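Local coordinates for protein oxidoreductase (Listeria innocua, PDB 3E18) that binds NAD through a Rossmann-type nucleotide-binding domain and is probably a dehydrogenase of the GFO/IDH/MocA family, its substrate unknown, at residues A[132-137]-A[239-244]; A[183-188]-A[214-219]; A[194-199]-A[335-340]; A[308-313]-A[317-322]. All coordinates share one frame; numbering follows the deposited sequence.

Interaction 1. Residues A[132-137]-A[239-244]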
loop_
_atom_site.group_PDB
_atom_site.type_symbol
_atom_site.label_atom_id
_atom_site.label_comp_id
_atom_site.label_asym_id
_atom_site.label_seq_id
_atom_site.Cartn_x
_atom_site.Cartn_y
_atom_site.Cartn_z
ATOM N N LEU A 132 -5.616 10.096 -18.030
ATOM C CA LEU A 132 -4.918 10.976 -18.962
ATOM C C LEU A 132 -4.225 12.163 -18.269
ATOM O O LEU A 132 -3.179 12.634 -18.743
ATOM C CB LEU A 132 -5.842 11.426 -20.102
ATOM C CG LEU A 132 -6.267 10.302 -21.074
ATOM C CD1 LEU A 132 -7.239 10.820 -22.128
ATOM C CD2 LEU A 132 -5.069 9.618 -21.742
ATOM N N ILE A 133 -4.777 12.599 -17.135
ATOM C CA ILE A 133 -4.064 13.531 -16.221
ATOM C C ILE A 133 -2.740 12.926 -15.731
ATOM O O ILE A 133 -1.703 13.581 -15.804
ATOM C CB ILE A 133 -4.952 13.974 -15.040
ATOM C CG1 ILE A 133 -6.103 14.844 -15.549
ATOM C CG2 ILE A 133 -4.153 14.757 -13.989
ATOM C CD1 ILE A 133 -7.190 15.083 -14.528
ATOM N N ILE A 134 -2.767 11.668 -15.278
ATOM C CA ILE A 134 -1.539 10.975 -14.851
ATOM C C ILE A 134 -0.543 10.813 -16.010
ATOM O O ILE A 134 0.684 10.965 -15.838
ATOM C CB ILE A 134 -1.866 9.576 -14.208
ATOM C CG1 ILE A 134 -2.876 9.731 -13.050
ATOM C CG2 ILE A 134 -0.618 8.892 -13.697
ATOM C CD1 ILE A 134 -2.364 10.568 -11.869
ATOM N N LYS A 135 -1.075 10.502 -17.189
ATOM C CA LYS A 135 -0.270 10.377 -18.401
ATOM C C LYS A 135 0.377 11.713 -18.743
ATOM O O LYS A 135 1.546 11.766 -19.092
ATOM C CB LYS A 135 -1.135 9.880 -19.564
ATOM C CG LYS A 135 -0.363 9.564 -20.830
ATOM C CD LYS A 135 -1.247 8.770 -21.780
ATOM C CE LYS A 135 -0.421 8.042 -22.827
ATOM N NZ LYS A 135 0.001 8.979 -23.899
ATOM N N GLU A 136 -0.385 12.795 -18.626
ATOM C CA GLU A 136 0.201 14.143 -18.798
ATOM C C GLU A 136 1.346 14.402 -17.805
ATOM O O GLU A 136 2.454 14.798 -18.213
ATOM C CB GLU A 136 -0.882 15.229 -18.693
ATOM C CG GLU A 136 -0.368 16.685 -18.839
ATOM C CD GLU A 136 0.029 17.082 -20.267
ATOM O OE1 GLU A 136 -0.148 16.275 -21.206
ATOM O OE2 GLU A 136 0.509 18.227 -20.449
ATOM N N MET A 137 1.093 14.130 -16.520
ATOM C CA MET A 137 2.115 14.300 -15.476
ATOM C C MET A 137 3.350 13.453 -15.757
ATOM O O MET A 137 4.471 13.930 -15.618
ATOM C CB MET A 137 1.555 13.987 -14.081
ATOM C CG MET A 137 0.429 14.900 -13.646
ATOM S SD MET A 137 -0.379 14.380 -12.130
ATOM C CE MET A 137 0.972 14.490 -10.967
ATOM N N TRP A 239 -5.953 7.959 -7.437
ATOM C CA TRP A 239 -4.520 7.970 -7.838
ATOM C C TRP A 239 -3.671 8.591 -6.737
ATOM O O TRP A 239 -4.083 9.561 -6.109
ATOM C CB TRP A 239 -4.344 8.783 -9.116
ATOM C CG TRP A 239 -4.873 8.100 -10.373
ATOM C CD1 TRP A 239 -6.074 8.319 -10.990
ATOM C CD2 TRP A 239 -4.198 7.114 -11.146
ATOM N NE1 TRP A 239 -6.195 7.518 -12.108
ATOM C CE2 TRP A 239 -5.048 6.774 -12.227
ATOM C CE3 TRP A 239 -2.944 6.491 -11.042
ATOM C CZ2 TRP A 239 -4.690 5.828 -13.192
ATOM C CZ3 TRP A 239 -2.590 5.548 -11.989
ATOM C CH2 TRP A 239 -3.456 5.220 -13.052
ATOM N N TYR A 240 -2.494 8.023 -6.488
ATOM C CA TYR A 240 -1.535 8.628 -5.586
ATOM C C TYR A 240 -0.196 8.313 -6.220
ATOM O O TYR A 240 0.169 7.150 -6.360
ATOM C CB TYR A 240 -1.634 8.044 -4.171
ATOM C CG TYR A 240 -0.598 8.590 -3.182
ATOM C CD1 TYR A 240 -0.774 9.831 -2.550
ATOM C CD2 TYR A 240 0.553 7.860 -2.884
ATOM C CE1 TYR A 240 0.177 10.326 -1.642
ATOM C CE2 TYR A 240 1.506 8.341 -1.977
ATOM C CZ TYR A 240 1.318 9.575 -1.369
ATOM O OH TYR A 240 2.262 10.034 -0.473
ATOM N N VAL A 241 0.506 9.350 -6.647
ATOM C CA VAL A 241 1.711 9.144 -7.465
ATOM C C VAL A 241 2.900 9.907 -6.909
ATOM O O VAL A 241 2.750 10.997 -6.405
ATOM C CB VAL A 241 1.461 9.499 -8.972
ATOM C CG1 VAL A 241 0.467 8.502 -9.625
ATOM C CG2 VAL A 241 0.942 10.940 -9.143
ATOM N N LYS A 242 4.098 9.335 -7.028
ATOM C CA LYS A 242 5.273 9.921 -6.423
ATOM C C LYS A 242 6.354 10.046 -7.464
ATOM O O LYS A 242 6.555 9.129 -8.254
ATOM C CB LYS A 242 5.803 9.024 -5.292
ATOM C CG LYS A 242 4.894 8.927 -4.065
ATOM C CD LYS A 242 5.525 8.035 -2.982
ATOM C CE LYS A 242 6.627 8.775 -2.226
ATOM N NZ LYS A 242 7.482 7.791 -1.498
ATOM N N GLY A 243 7.045 11.180 -7.450
ATOM C CA GLY A 243 8.142 11.445 -8.358
ATOM C C GLY A 243 9.293 12.092 -7.633
ATOM O O GLY A 243 9.161 12.457 -6.468
ATOM N N THR A 244 10.425 12.227 -8.322
ATOM C CA THR A 244 11.626 12.860 -7.766
ATOM C C THR A 244 11.429 14.339 -7.364
ATOM O O THR A 244 12.195 14.881 -6.574
ATOM C CB THR A 244 12.799 12.759 -8.753
ATOM O OG1 THR A 244 12.409 13.340 -10.004
ATOM C CG2 THR A 244 13.177 11.311 -8.980
#

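Interaction 2. Residues A[183-188]-A[214-219]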
loop_
_atom_site.group_PDB
_atom_site.type_symbol
_atom_site.label_atom_id
_atom_site.label_comp_id
_atom_site.label_asym_id
_atom_site.label_seq_id
_atom_site.Cartn_x
_atom_site.Cartn_y
_atom_site.Cartn_z
ATOM N N ASP A 183 -3.990 -2.558 -17.507
ATOM C CA ASP A 183 -3.820 -2.122 -18.896
ATOM C C ASP A 183 -3.384 -0.656 -18.980
ATOM O O ASP A 183 -2.437 -0.333 -19.713
ATOM C CB ASP A 183 -5.085 -2.373 -19.715
ATOM C CG ASP A 183 -4.957 -1.862 -21.124
ATOM O OD1 ASP A 183 -4.179 -2.450 -21.918
ATOM O OD2 ASP A 183 -5.600 -0.838 -21.407
ATOM N N GLN A 184 -4.052 0.210 -18.211
ATOM C CA GLN A 184 -3.591 1.601 -17.993
ATOM C C GLN A 184 -2.118 1.648 -17.624
ATOM O O GLN A 184 -1.329 2.356 -18.251
ATOM C CB GLN A 184 -4.396 2.262 -16.882
ATOM C CG GLN A 184 -5.759 2.810 -17.351
ATOM C CD GLN A 184 -6.597 3.389 -16.216
ATOM O OE1 GLN A 184 -6.247 3.297 -15.039
ATOM N NE2 GLN A 184 -7.707 4.002 -16.577
ATOM N N LEU A 185 -1.739 0.857 -16.631
ATOM C CA LEU A 185 -0.362 0.889 -16.116
ATOM C C LEU A 185 0.672 0.454 -17.142
ATOM O O LEU A 185 1.753 1.067 -17.275
ATOM C CB LEU A 185 -0.262 -0.020 -14.881
ATOM C CG LEU A 185 1.114 -0.201 -14.229
ATOM C CD1 LEU A 185 1.596 1.082 -13.550
ATOM C CD2 LEU A 185 1.052 -1.354 -13.244
ATOM N N LEU A 186 0.363 -0.628 -17.843
ATOM C CA LEU A 186 1.300 -1.195 -18.824
ATOM C C LEU A 186 1.348 -0.362 -20.115
ATOM O O LEU A 186 2.374 -0.299 -20.816
ATOM C CB LEU A 186 0.943 -2.663 -19.090
ATOM C CG LEU A 186 1.847 -3.724 -18.440
ATOM C CD1 LEU A 186 2.127 -3.439 -16.972
ATOM C CD2 LEU A 186 1.304 -5.140 -18.626
ATOM N N PHE A 187 0.225 0.275 -20.422
ATOM C CA PHE A 187 0.169 1.281 -21.484
ATOM C C PHE A 187 1.046 2.503 -21.140
ATOM O O PHE A 187 1.741 3.030 -22.013
ATOM C CB PHE A 187 -1.298 1.685 -21.741
ATOM C CG PHE A 187 -1.482 2.747 -22.803
ATOM C CD1 PHE A 187 -0.865 2.631 -24.052
ATOM C CD2 PHE A 187 -2.311 3.844 -22.556
ATOM C CE1 PHE A 187 -1.052 3.609 -25.036
ATOM C CE2 PHE A 187 -2.503 4.837 -23.532
ATOM C CZ PHE A 187 -1.873 4.709 -24.775
ATOM N N LEU A 188 1.025 2.940 -19.878
ATOM C CA LEU A 188 1.812 4.106 -19.451
ATOM C C LEU A 188 3.322 3.844 -19.389
ATOM O O LEU A 188 4.118 4.619 -19.923
ATOM C CB LEU A 188 1.327 4.618 -18.094
ATOM C CG LEU A 188 1.896 5.959 -17.624
ATOM C CD1 LEU A 188 1.593 7.087 -18.618
ATOM C CD2 LEU A 188 1.374 6.307 -16.241
ATOM N N THR A 214 -2.036 -5.721 -5.665
ATOM C CA THR A 214 -0.813 -6.251 -6.227
ATOM C C THR A 214 0.304 -5.212 -6.167
ATOM O O THR A 214 0.047 -4.027 -6.289
ATOM C CB THR A 214 -1.053 -6.796 -7.667
ATOM O OG1 THR A 214 0.190 -7.215 -8.242
ATOM C CG2 THR A 214 -1.700 -5.753 -8.563
ATOM N N PHE A 215 1.551 -5.650 -5.974
ATOM C CA PHE A 215 2.658 -4.723 -5.976
ATOM C C PHE A 215 3.553 -5.184 -7.104
ATOM O O PHE A 215 4.022 -6.330 -7.111
ATOM C CB PHE A 215 3.415 -4.735 -4.633
ATOM C CG PHE A 215 4.356 -3.548 -4.435
ATOM C CD1 PHE A 215 3.914 -2.397 -3.799
ATOM C CD2 PHE A 215 5.685 -3.595 -4.879
ATOM C CE1 PHE A 215 4.768 -1.296 -3.607
ATOM C CE2 PHE A 215 6.536 -2.511 -4.694
ATOM C CZ PHE A 215 6.075 -1.354 -4.047
ATOM N N ILE A 216 3.745 -4.294 -8.070
ATOM C CA ILE A 216 4.444 -4.606 -9.299
ATOM C C ILE A 216 5.748 -3.830 -9.352
ATOM O O ILE A 216 5.779 -2.649 -9.026
ATOM C CB ILE A 216 3.550 -4.259 -10.524
ATOM C CG1 ILE A 216 2.292 -5.138 -10.517
ATOM C CG2 ILE A 216 4.285 -4.440 -11.845
ATOM C CD1 ILE A 216 1.145 -4.530 -11.280
ATOM N N THR A 217 6.826 -4.489 -9.758
ATOM C CA THR A 217 8.076 -3.792 -9.995
ATOM C C THR A 217 8.475 -3.987 -11.465
ATOM O O THR A 217 8.342 -5.093 -12.002
ATOM C CB THR A 217 9.205 -4.318 -9.071
ATOM O OG1 THR A 217 8.736 -4.365 -7.720
ATOM C CG2 THR A 217 10.413 -3.413 -9.127
ATOM N N PHE A 218 8.953 -2.916 -12.106
ATOM C CA PHE A 218 9.373 -2.946 -13.513
ATOM C C PHE A 218 10.877 -3.054 -13.579
ATOM O O PHE A 218 11.532 -2.774 -12.602
ATOM C CB PHE A 218 8.907 -1.686 -14.237
ATOM C CG PHE A 218 7.412 -1.627 -14.396
ATOM C CD1 PHE A 218 6.808 -2.211 -15.502
ATOM C CD2 PHE A 218 6.623 -1.042 -13.429
ATOM C CE1 PHE A 218 5.438 -2.207 -15.665
ATOM C CE2 PHE A 218 5.237 -1.021 -13.572
ATOM C CZ PHE A 218 4.641 -1.610 -14.701
ATOM N N GLU A 219 11.408 -3.431 -14.742
ATOM C CA GLU A 219 12.865 -3.564 -14.929
ATOM C C GLU A 219 13.616 -2.243 -14.737
ATOM O O GLU A 219 14.790 -2.239 -14.354
ATOM C CB GLU A 219 13.178 -4.162 -16.314
ATOM C CG GLU A 219 12.596 -5.554 -16.587
ATOM C CD GLU A 219 13.383 -6.709 -15.953
ATOM O OE1 GLU A 219 14.493 -6.491 -15.412
ATOM O OE2 GLU A 219 12.884 -7.855 -16.008
#

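Interaction 3. Residues A[194-199]-A[335-340]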
loop_
_atom_site.group_PDB
_atom_site.type_symbol
_atom_site.label_atom_id
_atom_site.label_comp_id
_atom_site.label_asym_id
_atom_site.label_seq_id
_atom_site.Cartn_x
_atom_site.Cartn_y
_atom_site.Cartn_z
ATOM N N LYS A 194 9.144 -6.907 -13.899
ATOM C CA LYS A 194 10.171 -7.719 -13.266
ATOM C C LYS A 194 9.564 -8.664 -12.228
ATOM O O LYS A 194 9.911 -9.844 -12.188
ATOM C CB LYS A 194 11.218 -6.822 -12.605
ATOM C CG LYS A 194 12.505 -7.548 -12.226
ATOM C CD LYS A 194 13.136 -6.976 -10.962
ATOM C CE LYS A 194 14.175 -5.917 -11.266
ATOM N NZ LYS A 194 15.428 -6.512 -11.815
ATOM N N SER A 195 8.658 -8.158 -11.389
ATOM C CA SER A 195 8.075 -8.996 -10.343
ATOM C C SER A 195 6.672 -8.564 -9.944
ATOM O O SER A 195 6.290 -7.413 -10.149
ATOM C CB SER A 195 8.987 -9.010 -9.112
ATOM O OG SER A 195 9.036 -7.735 -8.479
ATOM N N VAL A 196 5.916 -9.501 -9.373
ATOM C CA VAL A 196 4.522 -9.270 -8.939
ATOM C C VAL A 196 4.274 -10.054 -7.659
ATOM O O VAL A 196 4.568 -11.252 -7.604
ATOM C CB VAL A 196 3.497 -9.846 -9.965
ATOM C CG1 VAL A 196 2.082 -9.369 -9.654
ATOM C CG2 VAL A 196 3.871 -9.516 -11.376
ATOM N N SER A 197 3.706 -9.405 -6.642
ATOM C CA SER A 197 3.169 -10.130 -5.503
ATOM C C SER A 197 1.715 -9.681 -5.462
ATOM O O SER A 197 1.400 -8.612 -5.949
ATOM C CB SER A 197 3.892 -9.729 -4.220
ATOM O OG SER A 197 3.691 -8.368 -3.884
ATOM N N ALA A 198 0.847 -10.505 -4.918
ATOM C CA ALA A 198 -0.590 -10.174 -4.887
ATOM C C ALA A 198 -1.275 -10.927 -3.799
ATOM O O ALA A 198 -0.806 -11.976 -3.355
ATOM C CB ALA A 198 -1.263 -10.498 -6.244
ATOM N N ASN A 199 -2.397 -10.373 -3.361
ATOM C CA ASN A 199 -3.267 -11.059 -2.425
ATOM C C ASN A 199 -4.676 -10.734 -2.852
ATOM O O ASN A 199 -4.962 -9.625 -3.291
ATOM C CB ASN A 199 -2.944 -10.668 -0.956
ATOM C CG ASN A 199 -4.205 -10.347 -0.140
ATOM O OD1 ASN A 199 -4.959 -11.248 0.283
ATOM N ND2 ASN A 199 -4.415 -9.053 0.122
ATOM N N ILE A 335 -2.014 -10.739 -15.407
ATOM C CA ILE A 335 -3.124 -11.316 -14.662
ATOM C C ILE A 335 -2.836 -12.767 -14.215
ATOM O O ILE A 335 -3.153 -13.161 -13.079
ATOM C CB ILE A 335 -4.426 -11.220 -15.479
ATOM C CG1 ILE A 335 -4.912 -9.767 -15.502
ATOM C CG2 ILE A 335 -5.509 -12.117 -14.895
ATOM C CD1 ILE A 335 -6.021 -9.483 -16.539
ATOM N N GLU A 336 -2.205 -13.539 -15.099
ATOM C CA GLU A 336 -1.778 -14.900 -14.784
ATOM C C GLU A 336 -0.728 -14.923 -13.667
ATOM O O GLU A 336 -0.831 -15.749 -12.748
ATOM C CB GLU A 336 -1.270 -15.600 -16.042
ATOM C CG GLU A 336 -2.396 -15.928 -17.014
ATOM C CD GLU A 336 -1.917 -16.430 -18.357
ATOM O OE1 GLU A 336 -0.766 -16.139 -18.765
ATOM O OE2 GLU A 336 -2.707 -17.132 -19.007
ATOM N N ALA A 337 0.253 -14.013 -13.737
ATOM C CA ALA A 337 1.235 -13.819 -12.650
ATOM C C ALA A 337 0.573 -13.443 -11.325
ATOM O O ALA A 337 0.978 -13.924 -10.271
ATOM C CB ALA A 337 2.271 -12.785 -13.027
ATOM N N ILE A 338 -0.455 -12.604 -11.387
ATOM C CA ILE A 338 -1.150 -12.154 -10.180
ATOM C C ILE A 338 -1.837 -13.338 -9.517
ATOM O O ILE A 338 -1.718 -13.529 -8.303
ATOM C CB ILE A 338 -2.150 -11.018 -10.509
ATOM C CG1 ILE A 338 -1.385 -9.698 -10.646
ATOM C CG2 ILE A 338 -3.254 -10.895 -9.457
ATOM C CD1 ILE A 338 -2.188 -8.576 -11.284
ATOM N N PHE A 339 -2.545 -14.134 -10.315
ATOM C CA PHE A 339 -3.273 -15.287 -9.787
ATOM C C PHE A 339 -2.341 -16.326 -9.182
ATOM O O PHE A 339 -2.616 -16.882 -8.113
ATOM C CB PHE A 339 -4.135 -15.903 -10.874
ATOM C CG PHE A 339 -5.445 -15.206 -11.048
ATOM C CD1 PHE A 339 -6.264 -14.970 -9.944
ATOM C CD2 PHE A 339 -5.869 -14.789 -12.299
ATOM C CE1 PHE A 339 -7.475 -14.327 -10.089
ATOM C CE2 PHE A 339 -7.107 -14.152 -12.451
ATOM C CZ PHE A 339 -7.899 -13.926 -11.348
ATOM N N GLU A 340 -1.226 -16.556 -9.865
ATOM C CA GLU A 340 -0.188 -17.445 -9.380
ATOM C C GLU A 340 0.438 -16.927 -8.075
ATOM O O GLU A 340 0.631 -17.700 -7.126
ATOM C CB GLU A 340 0.886 -17.620 -10.454
ATOM C CG GLU A 340 1.963 -18.639 -10.067
ATOM C CD GLU A 340 3.184 -18.597 -10.964
ATOM O OE1 GLU A 340 3.090 -18.118 -12.120
ATOM O OE2 GLU A 340 4.253 -19.054 -10.507
#

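Interaction 4. Residues A[308-313]-A[317-322]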
loop_
_atom_site.group_PDB
_atom_site.type_symbol
_atom_site.label_atom_id
_atom_site.label_comp_id
_atom_site.label_asym_id
_atom_site.label_seq_id
_atom_site.Cartn_x
_atom_site.Cartn_y
_atom_site.Cartn_z
ATOM N N TYR A 308 -13.412 3.769 -31.372
ATOM C CA TYR A 308 -14.083 3.299 -32.575
ATOM C C TYR A 308 -13.651 4.001 -33.854
ATOM O O TYR A 308 -13.671 3.380 -34.914
ATOM C CB TYR A 308 -15.603 3.363 -32.404
ATOM C CG TYR A 308 -16.202 2.093 -31.849
ATOM C CD1 TYR A 308 -16.831 2.082 -30.607
ATOM C CD2 TYR A 308 -16.140 0.895 -32.571
ATOM C CE1 TYR A 308 -17.394 0.919 -30.101
ATOM C CE2 TYR A 308 -16.702 -0.265 -32.077
ATOM C CZ TYR A 308 -17.334 -0.245 -30.844
ATOM O OH TYR A 308 -17.892 -1.395 -30.350
ATOM N N ASN A 309 -13.221 5.265 -33.767
ATOM C CA ASN A 309 -12.672 5.944 -34.940
ATOM C C ASN A 309 -11.293 5.417 -35.257
ATOM O O ASN A 309 -10.908 5.304 -36.424
ATOM C CB ASN A 309 -12.633 7.463 -34.762
ATOM C CG ASN A 309 -13.989 8.103 -34.979
ATOM O OD1 ASN A 309 -14.805 7.612 -35.758
ATOM N ND2 ASN A 309 -14.237 9.206 -34.292
ATOM N N ASN A 310 -10.557 5.069 -34.215
ATOM C CA ASN A 310 -9.270 4.415 -34.424
ATOM C C ASN A 310 -9.410 3.018 -35.062
ATOM O O ASN A 310 -8.616 2.646 -35.929
ATOM C CB ASN A 310 -8.504 4.306 -33.118
ATOM C CG ASN A 310 -7.187 3.596 -33.295
ATOM O OD1 ASN A 310 -6.916 2.586 -32.646
ATOM N ND2 ASN A 310 -6.390 4.082 -34.218
ATOM N N PHE A 311 -10.383 2.243 -34.589
ATOM C CA PHE A 311 -10.721 0.929 -35.154
ATOM C C PHE A 311 -11.007 1.038 -36.666
ATOM O O PHE A 311 -10.449 0.274 -37.450
ATOM C CB PHE A 311 -11.927 0.312 -34.418
ATOM C CG PHE A 311 -12.399 -1.009 -34.998
ATOM C CD1 PHE A 311 -11.623 -2.162 -34.878
ATOM C CD2 PHE A 311 -13.631 -1.099 -35.648
ATOM C CE1 PHE A 311 -12.056 -3.381 -35.418
ATOM C CE2 PHE A 311 -14.078 -2.311 -36.181
ATOM C CZ PHE A 311 -13.290 -3.451 -36.070
ATOM N N VAL A 312 -11.845 2.004 -37.054
ATOM C CA VAL A 312 -12.125 2.303 -38.474
ATOM C C VAL A 312 -10.865 2.692 -39.253
ATOM O O VAL A 312 -10.635 2.190 -40.363
ATOM C CB VAL A 312 -13.239 3.354 -38.621
ATOM C CG1 VAL A 312 -13.447 3.744 -40.081
ATOM C CG2 VAL A 312 -14.526 2.798 -38.084
ATOM N N ASP A 313 -10.042 3.546 -38.656
ATOM C CA ASP A 313 -8.780 3.975 -39.267
ATOM C C ASP A 313 -7.828 2.799 -39.486
ATOM O O ASP A 313 -7.049 2.800 -40.440
ATOM C CB ASP A 313 -8.084 5.021 -38.390
ATOM C CG ASP A 313 -8.792 6.383 -38.386
ATOM O OD1 ASP A 313 -9.728 6.610 -39.187
ATOM O OD2 ASP A 313 -8.408 7.231 -37.547
ATOM N N ASN A 317 -6.700 1.064 -43.089
ATOM C CA ASN A 317 -5.224 1.047 -43.149
ATOM C C ASN A 317 -4.543 2.436 -43.187
ATOM O O ASN A 317 -3.517 2.630 -43.849
ATOM C CB ASN A 317 -4.722 0.122 -44.275
ATOM C CG ASN A 317 -3.275 -0.323 -44.072
ATOM O OD1 ASN A 317 -2.770 -0.372 -42.941
ATOM N ND2 ASN A 317 -2.596 -0.634 -45.174
ATOM N N THR A 318 -5.109 3.397 -42.461
ATOM C CA THR A 318 -4.525 4.741 -42.397
ATOM C C THR A 318 -3.834 5.051 -41.075
ATOM O O THR A 318 -3.191 6.091 -40.940
ATOM C CB THR A 318 -5.575 5.832 -42.691
ATOM O OG1 THR A 318 -6.712 5.650 -41.841
ATOM C CG2 THR A 318 -6.012 5.772 -44.165
ATOM N N SER A 319 -3.953 4.141 -40.110
ATOM C CA SER A 319 -3.417 4.367 -38.767
ATOM C C SER A 319 -3.057 3.055 -38.068
ATOM O O SER A 319 -3.671 2.013 -38.328
ATOM C CB SER A 319 -4.447 5.149 -37.933
ATOM O OG SER A 319 -3.933 5.564 -36.678
ATOM N N GLU A 320 -2.053 3.114 -37.195
ATOM C CA GLU A 320 -1.716 1.999 -36.303
ATOM C C GLU A 320 -2.784 1.893 -35.205
ATOM O O GLU A 320 -3.408 2.896 -34.865
ATOM C CB GLU A 320 -0.336 2.218 -35.674
ATOM C CG GLU A 320 0.836 2.235 -36.662
ATOM C CD GLU A 320 1.396 0.852 -36.993
ATOM O OE1 GLU A 320 0.615 -0.112 -37.167
ATOM O OE2 GLU A 320 2.640 0.734 -37.097
ATOM N N PRO A 321 -3.017 0.679 -34.662
ATOM C CA PRO A 321 -3.935 0.588 -33.520
ATOM C C PRO A 321 -3.405 1.247 -32.237
ATOM O O PRO A 321 -2.209 1.167 -31.949
ATOM C CB PRO A 321 -4.115 -0.924 -33.320
ATOM C CG PRO A 321 -2.924 -1.555 -33.981
ATOM C CD PRO A 321 -2.485 -0.642 -35.068
ATOM N N ILE A 322 -4.293 1.913 -31.497
ATOM C CA ILE A 322 -3.954 2.450 -30.168
ATOM C C ILE A 322 -3.875 1.290 -29.160
ATOM O O ILE A 322 -2.865 1.136 -28.458
ATOM C CB ILE A 322 -4.958 3.556 -29.715
ATOM C CG1 ILE A 322 -4.759 4.834 -30.553
ATOM C CG2 ILE A 322 -4.801 3.877 -28.222
ATOM C CD1 ILE A 322 -5.871 5.858 -30.413
HETATM O O HOH W 1 -6.491 6.510 -35.719
#

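Interaction 1. Residues A[132-137]-A[239-244]
The indole of W239 takes I134 over one face: CG1 of I134 sits 3.6 Å from the centroid of the five-membered ring of W239, a CH-pi contact only 17° off the ring normal. At the indole edge, NE1 is hydrogen-bonded to D130, a turn earlier on the same helix as I134, which would hold the turn of the ring. This is helix-on-sheet packing within the C-terminal domain of the GFO/IDH/MocA fold, where helix 129-140 lies on the large mixed sheet and runs almost parallel to strand 239-243. I134 has CG1 anti to its carbonyl carbon (chi1 -55°), which points that branch at the strand; its CD1 then reaches both W239 CB and V241. Y240 faces the other way, where its OH bonds to I234 O of the second subunit. One turn on from I134, the M137 chain bends at its last torsion (chi3 62°) and brings CE to 4.0 Å from CG2 of V241.

Interaction 2. Residues A[183-188]-A[214-219]
L185 and L186 of the helix meet I216 and F218 of the strand through carbon alone; no hydrogen bond crosses between the segments. The aliphatic pair is L185 with I216, whose side chains reach toward each other tip to tip, CD2 of L185 lying 3.7 Å from CD1 of I216. L185 sends CG anti to its backbone N (chi1 176°), a setting that carries the methyls out from the helix toward the sheet. The aromatic contacts are both made at the rim of the F218 ring, near its plane, and neither leucine lies over a face. CG of L185 approaches CZ of F218 at 3.8 Å, while L186 comes in obliquely and puts CD1 3.8 Å from CE1 of F218. Here the last turns of helix 173-188 pack on strand 211-218 of the C-terminal domain's mixed sheet, the two axes 14° from parallel and 11.8 Å apart, a spacing filled by these side chains. Polar groups are kept to other sides of the helix: D183 forms a salt bridge with R126, and Q184 donates from NE2 to the carbonyl of R125. On the reverse of the strand, F215 and T217 pack against N199 of the second subunit.

Interaction 3. Residues A[194-199]-A[335-340]
V196 and I338 make the tightest apolar contact, CG1 of V196 to CG1 of I338 at 3.6 Å, with the two side chains crossing at about a right angle. The valine's second branch, CG2, lies 4.0 Å from CB of A337, so V196 straddles two successive residues of the helix. Two residues along the strand, A198 sets its CB 3.8 Å from CG2 of I338 and 3.7 Å from I338 O. I338 thus meets both strand residues with different branches: CG1, anti to the carbonyl carbon (chi1 -79°), goes to V196, and CG2 to A198. The small methyls of A198 and A337 probably let helix 325-344 come close, its axis 7.2 Å from that of strand 193-201 and inclined by 53°. Further out, L182 of helix 173-188 also packs on I338, and V348 of the short strand 348-349 touches A337. A classic beta bulge, with K194 and S195 both opposite T217, starts this part of the strand. S195 and S197 point away from the helix: S195 OG is hydrogen-bonded to N345 of the second subunit, and S197 packs on S197 of that subunit. No hydrogen bond links the segments: helix and strand are joined by apolar packing.

Interaction 4. Residues A[308-313]-A[317-322]
A Schellman motif ends helix 307-315: N317 takes a positive phi (54°), and the chain turns back along the helix it has just left. D313 O receives the T318 amide at 2.9 Å, nearly along the C=O axis, and more weakly that of S319 as the chain leaves the turn. Beside this, CB of D313 packs against CB of S319. A turn earlier in the helix, N310 grips the returning loop with both ends of its amide. CG stands anti to the backbone N (chi1 178°), carrying the carboxamide out to the loop. OD1 accepts the I322 amide at 2.9 Å in an almost straight bond, the donor tilted from the carbonyl plane, while ND2 gives a longer bond of 3.3 Å to E320 O, which lies in the plane of the N310 amide. Held at both ends, the amide has its rotation fixed, and the backbone from E320 to I322 is kept alongside the helix. The side chain of I322 lies across that of N310, its CD1 near CG of the asparagine. Outside the pair, M120 of strand 119-122 in the Rossmann sheet packs on both N310 and P321. One water joins three side chains in this crook: it accepts from N310 ND2 at 2.9 Å, is hydrogen-bonded to S319 OG, and donates to D313 OD2 at 2.7 Å.

Overall arrangement
From the N terminus, the Rossmann domain comes first, and helix 129-140 then opens interaction 1, which closes about a hundred residues later at strand 239-243. Interaction 2 opens and closes within that loop, joining helix 173-188 to strand 211-218; the two contacts touch where W239 and K135 meet Q184, F187 and L188. Interaction 3 starts at 194-199, between the halves of interaction 2, and so crosses both earlier contacts before closing on helix 325-344; its strand neighbours 211-218 in the sheet. Interactions 1 to 3 thus place three helices on one mixed sheet. Interaction 4, a short local closure within interaction 3's long loop, sits apart against the Rossmann sheet.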